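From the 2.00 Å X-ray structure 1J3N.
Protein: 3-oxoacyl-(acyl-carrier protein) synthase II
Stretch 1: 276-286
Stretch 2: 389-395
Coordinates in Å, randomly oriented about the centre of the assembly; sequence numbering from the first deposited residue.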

# COMPACT_ATOMS: atom_id res chain seq x y z
N GLY A 276 6.11 -9.25 18.59
CA GLY A 276 5.23 -8.49 17.71
C GLY A 276 4.00 -9.30 17.32
O GLY A 276 2.86 -8.81 17.33
N ALA A 277 4.22 -10.56 16.98
CA ALA A 277 3.14 -11.45 16.58
C ALA A 277 2.16 -11.64 17.73
O ALA A 277 0.95 -11.67 17.52
CB ALA A 277 3.71 -12.80 16.15
N ALA A 278 2.68 -11.77 18.95
CA ALA A 278 1.83 -11.94 20.12
C ALA A 278 0.93 -10.72 20.25
O ALA A 278 -0.26 -10.83 20.54
CB ALA A 278 2.69 -12.12 21.38
N LEU A 279 1.51 -9.55 20.05
CA LEU A 279 0.77 -8.30 20.14
C LEU A 279 -0.33 -8.21 19.08
O LEU A 279 -1.45 -7.80 19.38
CB LEU A 279 1.73 -7.13 20.00
CG LEU A 279 1.20 -5.69 20.03
CD1 LEU A 279 0.31 -5.49 21.24
CD2 LEU A 279 2.38 -4.73 20.07
N ALA A 280 -0.02 -8.59 17.85
CA ALA A 280 -1.00 -8.54 16.76
C ALA A 280 -2.14 -9.54 16.99
O ALA A 280 -3.30 -9.23 16.71
CB ALA A 280 -0.31 -8.82 15.42
N MET A 281 -1.83 -10.74 17.48
CA MET A 281 -2.89 -11.72 17.73
C MET A 281 -3.78 -11.20 18.87
O MET A 281 -5.01 -11.29 18.80
CB MET A 281 -2.32 -13.09 18.12
CG MET A 281 -1.73 -13.89 16.96
SD MET A 281 -1.25 -15.56 17.46
CE MET A 281 0.35 -15.25 18.17
N ALA A 282 -3.16 -10.66 19.91
CA ALA A 282 -3.91 -10.14 21.06
C ALA A 282 -4.84 -9.01 20.62
O ALA A 282 -5.95 -8.86 21.15
CB ALA A 282 -2.94 -9.63 22.14
N ARG A 283 -4.39 -8.21 19.66
CA ARG A 283 -5.22 -7.12 19.17
C ARG A 283 -6.37 -7.63 18.32
O ARG A 283 -7.43 -7.00 18.27
CB ARG A 283 -4.36 -6.12 18.39
CG ARG A 283 -3.49 -5.29 19.29
CD ARG A 283 -2.44 -4.50 18.54
NE ARG A 283 -1.74 -3.60 19.45
CZ ARG A 283 -0.66 -2.89 19.12
NH1 ARG A 283 -0.16 -2.98 17.89
NH2 ARG A 283 -0.10 -2.09 20.01
N ALA A 284 -6.16 -8.75 17.64
CA ALA A 284 -7.21 -9.32 16.80
C ALA A 284 -8.31 -9.88 17.69
O ALA A 284 -9.50 -9.76 17.38
CB ALA A 284 -6.65 -10.42 15.92
N LEU A 285 -7.92 -10.49 18.80
CA LEU A 285 -8.88 -11.04 19.75
C LEU A 285 -9.68 -9.91 20.38
O LEU A 285 -10.91 -9.97 20.44
CB LEU A 285 -8.17 -11.86 20.84
CG LEU A 285 -7.52 -13.17 20.36
CD1 LEU A 285 -6.75 -13.81 21.51
CD2 LEU A 285 -8.58 -14.11 19.83
N LYS A 286 -8.99 -8.87 20.84
CA LYS A 286 -9.64 -7.71 21.45
C LYS A 286 -10.61 -7.05 20.47
O LYS A 286 -11.74 -6.73 20.82
CB LYS A 286 -8.58 -6.68 21.89
CG LYS A 286 -7.71 -7.11 23.07
CD LYS A 286 -6.57 -6.12 23.32
CE LYS A 286 -5.80 -6.42 24.61
NZ LYS A 286 -5.13 -7.75 24.62
N ALA A 389 -11.42 -18.67 14.55
CA ALA A 389 -10.11 -19.03 14.02
C ALA A 389 -9.32 -17.78 13.65
O ALA A 389 -9.89 -16.75 13.26
CB ALA A 389 -10.28 -19.91 12.79
N LEU A 390 -7.99 -17.86 13.78
CA LEU A 390 -7.13 -16.75 13.41
C LEU A 390 -6.33 -17.10 12.17
O LEU A 390 -6.09 -18.28 11.88
CB LEU A 390 -6.16 -16.39 14.55
CG LEU A 390 -6.71 -15.82 15.86
CD1 LEU A 390 -5.54 -15.40 16.74
CD2 LEU A 390 -7.61 -14.61 15.57
N SER A 391 -5.92 -16.06 11.44
CA SER A 391 -5.09 -16.20 10.25
C SER A 391 -3.91 -15.27 10.48
O SER A 391 -4.07 -14.05 10.50
CB SER A 391 -5.87 -15.77 9.01
OG SER A 391 -5.16 -16.15 7.84
N ASN A 392 -2.71 -15.83 10.64
CA ASN A 392 -1.52 -15.03 10.91
C ASN A 392 -0.65 -14.67 9.71
O ASN A 392 -0.51 -15.45 8.78
CB ASN A 392 -0.63 -15.72 11.96
CG ASN A 392 -1.27 -15.78 13.34
OD1 ASN A 392 -2.17 -15.00 13.66
ND2 ASN A 392 -0.78 -16.69 14.18
N SER A 393 -0.06 -13.49 9.78
CA SER A 393 0.84 -12.99 8.75
C SER A 393 1.87 -12.07 9.41
O SER A 393 1.54 -10.94 9.80
CB SER A 393 0.06 -12.23 7.68
OG SER A 393 -0.76 -13.12 6.94
N PHE A 394 3.11 -12.56 9.52
CA PHE A 394 4.21 -11.83 10.16
C PHE A 394 5.33 -11.62 9.14
O PHE A 394 6.22 -12.45 9.00
CB PHE A 394 4.72 -12.62 11.36
CG PHE A 394 3.62 -13.10 12.27
CD1 PHE A 394 2.65 -12.21 12.74
CD2 PHE A 394 3.53 -14.44 12.64
CE1 PHE A 394 1.62 -12.64 13.56
CE2 PHE A 394 2.49 -14.88 13.46
CZ PHE A 394 1.53 -13.98 13.92
N ALA A 395 5.28 -10.46 8.48
CA ALA A 395 6.18 -10.09 7.39
C ALA A 395 7.57 -9.50 7.61
O ALA A 395 7.94 -9.10 8.72
CB ALA A 395 5.42 -9.16 6.45

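A helix packs on a strand by presenting one stripe of its surface to the alternating side chains of the strand, and these two stretches of 3-oxoacyl-(acyl-carrier protein) synthase II illustrate the principle with few atoms. The apolar centre is built around Met281 and Leu390. The CG atom of Met281 lies 4.1 Å from CD1 of Leu390, an ordinary van der Waals separation between two apolar side-chain carbons. Leu390 also reaches the next part of the helix: its CD2 is 4.3 Å from CB of Ala284 and 4.4 Å from CD2 of Leu285. The CA-to-CB bond of Leu285 points sideways, but with chi1 in m and chi2 in t the end of the chain comes nearer to the strand.

Farther along, Phe394 meets the small side chain of Ala277. The methyl CB of Ala277 stands 3.3 Å from the centroid of the Phe394 ring and only 14° off its normal, so the contact is a CH-pi interaction over the ring face. The weakly polarised C-H groups of a methyl can rest against the aromatic electrons in this way, and the contact coincides with a close approach of the backbones, CA of Ala277 lying 6.5 Å from CA of Phe394. Met281 takes a different position round the ring, its CG at the edge near the ring plane and 4.5 Å from CZ of Phe394.

The backbone explains this pattern. Residues 276-286 lie within a longer helix, held by bonds such as that from Met281 N to Ala277 O at 2.9 Å, and a step of three or four residues returns Ala277, Met281 and Ala284 to the same side. In the strand, which begins earlier in the chain and here covers 389-394, the alternation of an extended chain directs Leu390, Asn392 and Phe394 toward the helix, whereas Ser391 and Ser393 make no contact with it. The two axes run at 144° between their N-to-C directions, nearer antiparallel than parallel, and approach to 9.4 Å. Accordingly Ala277 pairs with Phe394 late in the strand, and Ala284, later in the helix, meets Leu390, earlier in the strand.

The polar edge belongs to Asn392. Its ND2 donates a weak hydrogen bond to SD of Met281, at 3.5 Å with an N-H...S angle of 144°; thioether sulfur is a large, soft and modest acceptor, so a long bond is expected. ND2 is also hydrogen-bonded elsewhere in the structure. OD1 of Asn392, by contrast, is buried by the contact without a partner in the model.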